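Local coordinates for 4-hydroxyphenylpyruvate dioxygenase (PDB 5HMQ), which catalyses the metal-dependent dehydration of 3-dehydroshikimate to protocatechuate, an intermediate shared by the quinate and shikimate degradation pathways, at residues I603-K606 with A607-G611; D177-A180 with I181-I184; A249-T252 with R253-A257. All blocks are in the same frame, centred on the assembly; numbering follows the deposited sequence.

Contact 1. Residues I603-K606 with A607-G611; sequences IQRK and AGYAG
Lys606 and Tyr609 close a type I' beta turn at the end of strand 599-606, with Ala607 and Gly608 both at positive phi and Tyr609 N donating to Lys606 O at 3.3 Å. Beyond the turn the chain runs back beside Arg605. This side chain carries the contact. Its NE donates to Tyr609 O at 3.0 Å, and the bond is almost straight (172°). The acceptor lies in the guanidinium plane, while NE sits above the plane of the carbonyl. The bend at chi3 (101°) turns its NE edge toward Tyr609 O. The very short approach of NH2 to Gly611 O is doubtful in the model. Its NH1 forms a salt bridge with Asp444. The group is thus gripped on two of its nitrogens, which should fix its rotation. The Tyr609 ring is buried and packs on Leu586. A water accepts from Gly608 N at 3.1 Å and makes a weak bond to Arg605 O, linking the strand end to the turn. Lys606 extends away from the turn and has a long, weak ion pair with Glu585. The Arg605 side chain comes within about 4 Å of that of His445, a magnesium ligand. Strand 599-606 lies between strands 520-528 and 585-590, and the turn leads into the loop before helix 617-625.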
ATOM      1  N   ILE C 603      17.087 -19.983  21.694  1.00 45.56           N
ATOM      2  CA  ILE C 603      18.460 -19.690  21.308  1.00 46.04           C
ATOM      3  C   ILE C 603      19.384 -19.833  22.511  1.00 47.13           C
ATOM      4  O   ILE C 603      18.969 -19.721  23.666  1.00 49.67           O
ATOM      5  CB  ILE C 603      18.615 -18.278  20.697  1.00 45.83           C
ATOM      6  CG1 ILE C 603      18.491 -17.209  21.782  1.00 49.80           C
ATOM      7  CG2 ILE C 603      17.591 -18.042  19.608  1.00 47.83           C
ATOM      8  CD1 ILE C 603      19.019 -15.857  21.363  1.00 49.33           C
ATOM      9  N   GLN C 604      20.655 -20.095  22.213  1.00 50.08           N
ATOM     10  CA  GLN C 604      21.742 -20.003  23.180  1.00 51.01           C
ATOM     11  C   GLN C 604      22.856 -19.180  22.554  1.00 49.02           C
ATOM     12  O   GLN C 604      23.384 -19.550  21.500  1.00 48.68           O
ATOM     13  CB  GLN C 604      22.257 -21.386  23.583  1.00 52.85           C
ATOM     14  CG  GLN C 604      23.359 -21.346  24.631  1.00 51.35           C
ATOM     15  CD  GLN C 604      24.059 -22.682  24.793  1.00 53.06           C
ATOM     16  OE1 GLN C 604      23.473 -23.737  24.546  1.00 54.41           O
ATOM     17  NE2 GLN C 604      25.320 -22.644  25.204  1.00 50.75           N
ATOM     18  N   ARG C 605      23.208 -18.068  23.191  1.00 49.38           N
ATOM     19  CA  ARG C 605      24.290 -17.215  22.719  1.00 54.04           C
ATOM     20  C   ARG C 605      25.567 -17.564  23.469  1.00 56.34           C
ATOM     21  O   ARG C 605      25.566 -17.639  24.703  1.00 54.14           O
ATOM     22  CB  ARG C 605      23.937 -15.741  22.914  1.00 53.55           C
ATOM     23  CG  ARG C 605      22.602 -15.373  22.300  1.00 55.60           C
ATOM     24  CD  ARG C 605      22.350 -13.883  22.348  1.00 55.06           C
ATOM     25  NE  ARG C 605      22.634 -13.278  21.053  1.00 56.50           N
ATOM     26  CZ  ARG C 605      21.700 -12.892  20.193  1.00 53.64           C
ATOM     27  NH1 ARG C 605      20.421 -13.039  20.494  1.00 52.32           N
ATOM     28  NH2 ARG C 605      22.044 -12.358  19.032  1.00 56.47           N
ATOM     29  N   LYS C 606      26.654 -17.772  22.728  1.00 60.80           N
ATOM     30  CA  LYS C 606      27.916 -18.166  23.333  1.00 60.26           C
ATOM     31  C   LYS C 606      29.048 -17.251  22.890  1.00 61.28           C
ATOM     32  O   LYS C 606      29.149 -16.892  21.713  1.00 57.57           O
ATOM     33  CB  LYS C 606      28.243 -19.628  22.995  1.00 57.04           C
ATOM     34  CG  LYS C 606      29.611 -20.095  23.455  1.00 62.14           C
ATOM     35  CD  LYS C 606      29.801 -21.582  23.195  1.00 63.55           C
ATOM     36  CE  LYS C 606      31.156 -22.051  23.691  1.00 61.77           C
ATOM     37  NZ  LYS C 606      31.327 -23.515  23.490  1.00 62.12           N
ATOM     38  N   ALA C 607      29.896 -16.893  23.854  1.00 63.29           N
ATOM     39  CA  ALA C 607      31.056 -16.020  23.662  1.00 61.33           C
ATOM     40  C   ALA C 607      30.727 -14.788  22.823  1.00 62.81           C
ATOM     41  O   ALA C 607      31.414 -14.457  21.855  1.00 61.72           O
ATOM     42  CB  ALA C 607      32.220 -16.798  23.050  1.00 59.38           C
ATOM     43  N   GLY C 608      29.659 -14.096  23.211  1.00 62.58           N
ATOM     44  CA  GLY C 608      29.371 -12.796  22.638  1.00 59.72           C
ATOM     45  C   GLY C 608      28.751 -12.776  21.259  1.00 59.09           C
ATOM     46  O   GLY C 608      28.775 -11.725  20.608  1.00 57.50           O
ATOM     47  N   TYR C 609      28.214 -13.896  20.778  1.00 57.36           N
ATOM     48  CA  TYR C 609      27.491 -13.874  19.511  1.00 56.90           C
ATOM     49  C   TYR C 609      26.334 -12.884  19.595  1.00 58.36           C
ATOM     50  O   TYR C 609      25.558 -12.897  20.556  1.00 55.05           O
ATOM     51  CB  TYR C 609      26.975 -15.271  19.160  1.00 55.68           C
ATOM     52  CG  TYR C 609      26.298 -15.338  17.808  1.00 60.46           C
ATOM     53  CD1 TYR C 609      24.943 -15.056  17.675  1.00 61.30           C
ATOM     54  CD2 TYR C 609      27.012 -15.675  16.664  1.00 60.65           C
ATOM     55  CE1 TYR C 609      24.318 -15.107  16.446  1.00 58.08           C
ATOM     56  CE2 TYR C 609      26.391 -15.731  15.426  1.00 61.07           C
ATOM     57  CZ  TYR C 609      25.043 -15.448  15.325  1.00 59.08           C
ATOM     58  OH  TYR C 609      24.413 -15.501  14.104  1.00 59.53           O
ATOM     59  N   ALA C 610      26.215 -12.026  18.578  1.00 57.36           N
ATOM     60  CA  ALA C 610      25.273 -10.918  18.615  1.00 55.23           C
ATOM     61  C   ALA C 610      24.240 -10.915  17.495  1.00 55.81           C
ATOM     62  O   ALA C 610      23.315 -10.096  17.543  1.00 53.83           O
ATOM     63  CB  ALA C 610      26.026  -9.579  18.592  1.00 54.40           C
ATOM     64  N   GLY C 611      24.360 -11.786  16.498  1.00 57.77           N
ATOM     65  CA  GLY C 611      23.451 -11.785  15.371  1.00 55.79           C
ATOM     66  C   GLY C 611      22.161 -12.535  15.638  1.00 55.18           C
ATOM     67  O   GLY C 611      21.781 -12.802  16.781  1.00 53.75           O
TER
HETATM   68  O   HOH W   1      27.333 -15.041  24.943  1.00 63.23           O

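Contact 2. Residues D177-A180 with I181-I184; sequences DPSA and IRDI
Pro178 and Ile181 meet on the inner side of a short 3-10 turn. Pro178 CB touches Ile181 CD1 at 3.9 Å, the apolar contact between the two segments. The same isoleucine branch runs past the proline carbonyl, with CG1 at 3.2 Å from Pro178 O. It is placed there by chi1 of -67°, which sets CG1 beside the backbone N that donates to this same oxygen. On another side of the turn, Arg182 folds back over Ser179. Its CG takes the crowded position between backbone N and carbonyl carbon (chi1 51°), and the chain bends again at chi3. The guanidinium then turns an edge to Ser179, with NH1 2.6 Å from OG. The angle there is too poor for a hydrogen bond, so the pair is better read as a close polar approach.

Backbone bonds position these groups. Ile181 N donates to Pro178 O at 3.1 Å, and Asp183 N donates to Ala180 O at 3.2 Å. Arg182 N adds a weak bond to Ser179 O. The start is set by an Asx turn: Asp177 OD1 accepts from Ser179 N at 3.1 Å, the N-H coming from above the carboxylate plane. Asp177 O in turn accepts from the hydroxyl of Tyr147.

Further out, Ile181 is buried among Tyr147, Ile189, Pro228 and Ile229, while Ile184 packs on Trp151 and Ile189. The i to i+3 bonding is that of a 3-10 helix entered through an Asx turn. It belongs to the beta-alpha-beta connection between strands 162-167 and 189-194 of the TIM barrel, which carry the catalytic metal ligands Asp167 and Gln193.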
ATOM      1  N   ASP C 177      30.920  15.278   0.570  1.00 52.89           N
ATOM      2  CA  ASP C 177      31.250  15.711   1.919  1.00 51.62           C
ATOM      3  C   ASP C 177      30.523  17.020   2.195  1.00 52.63           C
ATOM      4  O   ASP C 177      30.850  18.040   1.568  1.00 54.55           O
ATOM      5  CB  ASP C 177      32.758  15.890   2.069  1.00 52.53           C
ATOM      6  CG  ASP C 177      33.198  16.048   3.518  1.00 53.54           C
ATOM      7  OD1 ASP C 177      32.360  16.395   4.377  1.00 54.87           O
ATOM      8  OD2 ASP C 177      34.394  15.821   3.798  1.00 54.09           O
ATOM      9  N   PRO C 178      29.550  17.050   3.109  1.00 51.79           N
ATOM     10  CA  PRO C 178      28.802  18.286   3.369  1.00 49.46           C
ATOM     11  C   PRO C 178      29.554  19.305   4.209  1.00 51.58           C
ATOM     12  O   PRO C 178      28.998  20.372   4.494  1.00 50.12           O
ATOM     13  CB  PRO C 178      27.566  17.774   4.119  1.00 48.33           C
ATOM     14  CG  PRO C 178      28.076  16.584   4.864  1.00 49.28           C
ATOM     15  CD  PRO C 178      29.075  15.929   3.941  1.00 50.37           C
ATOM     16  N   SER C 179      30.794  19.010   4.607  1.00 50.74           N
ATOM     17  CA  SER C 179      31.484  19.851   5.581  1.00 53.38           C
ATOM     18  C   SER C 179      31.736  21.255   5.045  1.00 53.70           C
ATOM     19  O   SER C 179      31.627  22.237   5.787  1.00 50.81           O
ATOM     20  CB  SER C 179      32.801  19.194   5.992  1.00 53.65           C
ATOM     21  OG  SER C 179      33.379  19.868   7.093  1.00 58.01           O
ATOM     22  N   ALA C 180      32.066  21.375   3.758  1.00 52.00           N
ATOM     23  CA  ALA C 180      32.362  22.680   3.175  1.00 48.01           C
ATOM     24  C   ALA C 180      31.148  23.598   3.098  1.00 49.41           C
ATOM     25  O   ALA C 180      31.304  24.758   2.700  1.00 51.20           O
ATOM     26  CB  ALA C 180      32.966  22.512   1.781  1.00 49.83           C
ATOM     27  N   ILE C 181      29.952  23.119   3.452  1.00 47.42           N
ATOM     28  CA  ILE C 181      28.785  23.997   3.466  1.00 47.82           C
ATOM     29  C   ILE C 181      28.960  25.134   4.465  1.00 51.33           C
ATOM     30  O   ILE C 181      28.478  26.250   4.232  1.00 53.19           O
ATOM     31  CB  ILE C 181      27.506  23.180   3.754  1.00 46.69           C
ATOM     32  CG1 ILE C 181      27.200  22.235   2.592  1.00 46.52           C
ATOM     33  CG2 ILE C 181      26.315  24.093   3.989  1.00 48.01           C
ATOM     34  CD1 ILE C 181      26.122  21.218   2.900  1.00 44.66           C
ATOM     35  N   ARG C 182      29.667  24.890   5.575  1.00 51.68           N
ATOM     36  CA  ARG C 182      29.833  25.936   6.583  1.00 52.39           C
ATOM     37  C   ARG C 182      30.551  27.169   6.048  1.00 52.18           C
ATOM     38  O   ARG C 182      30.415  28.248   6.635  1.00 54.04           O
ATOM     39  CB  ARG C 182      30.532  25.405   7.840  1.00 53.67           C
ATOM     40  CG  ARG C 182      31.822  24.646   7.639  1.00 54.73           C
ATOM     41  CD  ARG C 182      32.347  24.178   8.992  1.00 54.85           C
ATOM     42  NE  ARG C 182      31.389  23.344   9.716  1.00 54.22           N
ATOM     43  CZ  ARG C 182      31.338  22.017   9.670  1.00 55.19           C
ATOM     44  NH1 ARG C 182      32.197  21.338   8.923  1.00 55.27           N
ATOM     45  NH2 ARG C 182      30.423  21.369  10.379  1.00 56.50           N
ATOM     46  N   ASP C 183      31.302  27.049   4.955  1.00 52.50           N
ATOM     47  CA  ASP C 183      31.976  28.217   4.399  1.00 52.04           C
ATOM     48  C   ASP C 183      31.070  29.044   3.496  1.00 52.83           C
ATOM     49  O   ASP C 183      31.505  30.090   3.001  1.00 56.00           O
ATOM     50  CB  ASP C 183      33.222  27.796   3.614  1.00 52.19           C
ATOM     51  CG  ASP C 183      34.222  27.043   4.464  1.00 55.25           C
ATOM     52  OD1 ASP C 183      34.261  27.280   5.691  1.00 54.28           O
ATOM     53  OD2 ASP C 183      34.978  26.220   3.901  1.00 57.62           O
ATOM     54  N   ILE C 184      29.837  28.602   3.260  1.00 48.59           N
ATOM     55  CA  ILE C 184      28.870  29.366   2.477  1.00 48.62           C
ATOM     56  C   ILE C 184      28.153  30.338   3.406  1.00 48.43           C
ATOM     57  O   ILE C 184      27.655  29.924   4.463  1.00 48.18           O
ATOM     58  CB  ILE C 184      27.870  28.438   1.767  1.00 47.81           C
ATOM     59  CG1 ILE C 184      28.608  27.435   0.880  1.00 48.27           C
ATOM     60  CG2 ILE C 184      26.879  29.247   0.944  1.00 46.33           C
ATOM     61  CD1 ILE C 184      27.691  26.459   0.175  1.00 48.18           C
TER

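Contact 3. Residues A249-T252 with R253-A257; sequences AAPT and RQNAA
Pro251 and Asn255 form the tight part of this helix start. Asn255 N donates to Pro251 O at 3.0 Å, and Asn255 CB and CG both crowd the same oxygen at 3.2 Å. Asn255 CG lies beside its backbone N (chi1 -79°), which brings the amide back toward Pro251 O and Ala250 CB. Its ND2 reaches Ala250 CB at 3.3 Å. ND2 also donates to a water at 2.9 Å, which makes a weak bond to Ala250 O. One residue along, Ala256 N donates to Thr252 O at 3.0 Å and continues the alpha-helical pattern. Pro251 holds the N-cap position, though a proline has no side-chain polar atom to serve as a cap.

The other side is looser. Gln254 is exposed. Its side chain comes no nearer to Pro251 than CB to CB, at 4.3 Å, and then leads away.

Thr252 turns its CB away from the helix segment; its OG1 is hydrogen-bonded to Ser13 O. At the dimer interface, Pro251 packs on Ala249 of the second subunit, and Arg253 on Glu18 of the second subunit. Within the chain, helix 252-276 follows barrel strand 238-240, and its first turn packs through Thr252, Arg253 and Ala256 on helix 16-25.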
ATOM      1  N   ALA C 249      -1.687   5.064  -4.683  1.00 69.83           N
ATOM      2  CA  ALA C 249      -2.534   5.054  -3.504  1.00 66.57           C
ATOM      3  C   ALA C 249      -1.788   5.186  -2.190  1.00 65.03           C
ATOM      4  O   ALA C 249      -1.982   4.382  -1.272  1.00 64.10           O
ATOM      5  N   ALA C 250      -0.932   6.195  -2.094  1.00 62.03           N
ATOM      6  CA  ALA C 250      -0.184   6.493  -0.874  1.00 58.27           C
ATOM      7  C   ALA C 250      -1.059   7.292   0.087  1.00 59.09           C
ATOM      8  O   ALA C 250      -1.609   8.328  -0.305  1.00 59.52           O
ATOM      9  CB  ALA C 250       1.093   7.264  -1.194  1.00 56.12           C
ATOM     10  N   PRO C 251      -1.227   6.845   1.341  1.00 58.43           N
ATOM     11  CA  PRO C 251      -2.101   7.582   2.266  1.00 56.48           C
ATOM     12  C   PRO C 251      -1.598   8.994   2.526  1.00 54.65           C
ATOM     13  O   PRO C 251      -0.532   9.201   3.114  1.00 53.00           O
ATOM     14  CB  PRO C 251      -2.067   6.731   3.542  1.00 54.73           C
ATOM     15  CG  PRO C 251      -0.786   5.969   3.459  1.00 55.36           C
ATOM     16  CD  PRO C 251      -0.530   5.726   1.998  1.00 57.20           C
ATOM     17  N   THR C 252      -2.384   9.968   2.063  1.00 54.58           N
ATOM     18  CA  THR C 252      -1.969  11.368   2.091  1.00 53.73           C
ATOM     19  C   THR C 252      -1.722  11.853   3.516  1.00 51.54           C
ATOM     20  O   THR C 252      -0.689  12.469   3.805  1.00 54.38           O
ATOM     21  CB  THR C 252      -3.029  12.231   1.406  1.00 50.90           C
ATOM     22  OG1 THR C 252      -3.395  11.631   0.156  1.00 48.92           O
ATOM     23  CG2 THR C 252      -2.486  13.624   1.140  1.00 48.64           C
ATOM     24  N   ARG C 253      -2.668  11.590   4.419  1.00 50.85           N
ATOM     25  CA  ARG C 253      -2.586  12.155   5.762  1.00 49.97           C
ATOM     26  C   ARG C 253      -1.458  11.527   6.571  1.00 51.36           C
ATOM     27  O   ARG C 253      -0.701  12.238   7.243  1.00 50.84           O
ATOM     28  CB  ARG C 253      -3.924  11.988   6.479  1.00 48.85           C
ATOM     29  CG  ARG C 253      -5.043  12.802   5.853  1.00 51.16           C
ATOM     30  CD  ARG C 253      -5.567  13.860   6.810  1.00 51.35           C
ATOM     31  NE  ARG C 253      -6.345  14.877   6.111  1.00 51.60           N
ATOM     32  CZ  ARG C 253      -7.049  15.827   6.716  1.00 54.75           C
ATOM     33  NH1 ARG C 253      -7.085  15.890   8.041  1.00 56.21           N
ATOM     34  NH2 ARG C 253      -7.724  16.712   5.993  1.00 54.93           N
ATOM     35  N   GLN C 254      -1.325  10.199   6.523  1.00 52.23           N
ATOM     36  CA  GLN C 254      -0.270   9.548   7.294  1.00 52.67           C
ATOM     37  C   GLN C 254       1.107   9.866   6.729  1.00 48.32           C
ATOM     38  O   GLN C 254       2.076   9.987   7.488  1.00 45.88           O
ATOM     39  CB  GLN C 254      -0.501   8.037   7.351  1.00 55.40           C
ATOM     40  CG  GLN C 254      -1.108   7.577   8.669  1.00 58.90           C
ATOM     41  CD  GLN C 254      -0.211   7.883   9.858  1.00 60.64           C
ATOM     42  OE1 GLN C 254       1.012   7.754   9.777  1.00 60.58           O
ATOM     43  NE2 GLN C 254      -0.815   8.309  10.962  1.00 60.50           N
ATOM     44  N   ASN C 255       1.220   9.992   5.405  1.00 46.20           N
ATOM     45  CA  ASN C 255       2.492  10.418   4.829  1.00 48.13           C
ATOM     46  C   ASN C 255       2.859  11.819   5.302  1.00 48.69           C
ATOM     47  O   ASN C 255       4.021  12.086   5.630  1.00 49.49           O
ATOM     48  CB  ASN C 255       2.437  10.360   3.303  1.00 48.17           C
ATOM     49  CG  ASN C 255       2.623   8.955   2.762  1.00 51.45           C
ATOM     50  OD1 ASN C 255       2.984   8.037   3.498  1.00 51.84           O
ATOM     51  ND2 ASN C 255       2.397   8.786   1.465  1.00 53.01           N
ATOM     52  N   ALA C 256       1.880  12.727   5.340  1.00 44.31           N
ATOM     53  CA  ALA C 256       2.149  14.081   5.816  1.00 43.20           C
ATOM     54  C   ALA C 256       2.534  14.078   7.288  1.00 45.57           C
ATOM     55  O   ALA C 256       3.461  14.788   7.698  1.00 46.44           O
ATOM     56  CB  ALA C 256       0.930  14.973   5.583  1.00 40.58           C
ATOM     57  N   ALA C 257       1.838  13.277   8.100  1.00 41.82           N
ATOM     58  CA  ALA C 257       2.174  13.191   9.517  1.00 44.24           C
ATOM     59  C   ALA C 257       3.559  12.588   9.716  1.00 46.11           C
ATOM     60  O   ALA C 257       4.344  13.079  10.537  1.00 45.71           O
ATOM     61  CB  ALA C 257       1.117  12.374  10.262  1.00 43.09           C
TER
HETATM   62  O   HOH W   2       0.531  10.291  -0.078  1.00 51.36           O

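In the fold
The three contacts lie far apart and share no element. Contacts 2 and 3 both belong to the TIM-barrel domain, their centres 33 Å apart, whereas contact 1 is in the C-terminal dioxygenase-like domain. Contact 2 is partly buried: its isoleucines face the barrel's helices and a strand. Contacts 1 and 3 are nearer the surface, on opposite sides of the chain's centre, and contact 3 alone of the three touches the second subunit. The chemistry follows. Contact 1 is a charged side chain bonded to the backbone just after a type I' turn, near a magnesium site. Contact 2 relies on 3-10 backbone bonds and apolar packing. Contact 3 is an alpha-helical start with a water bridge.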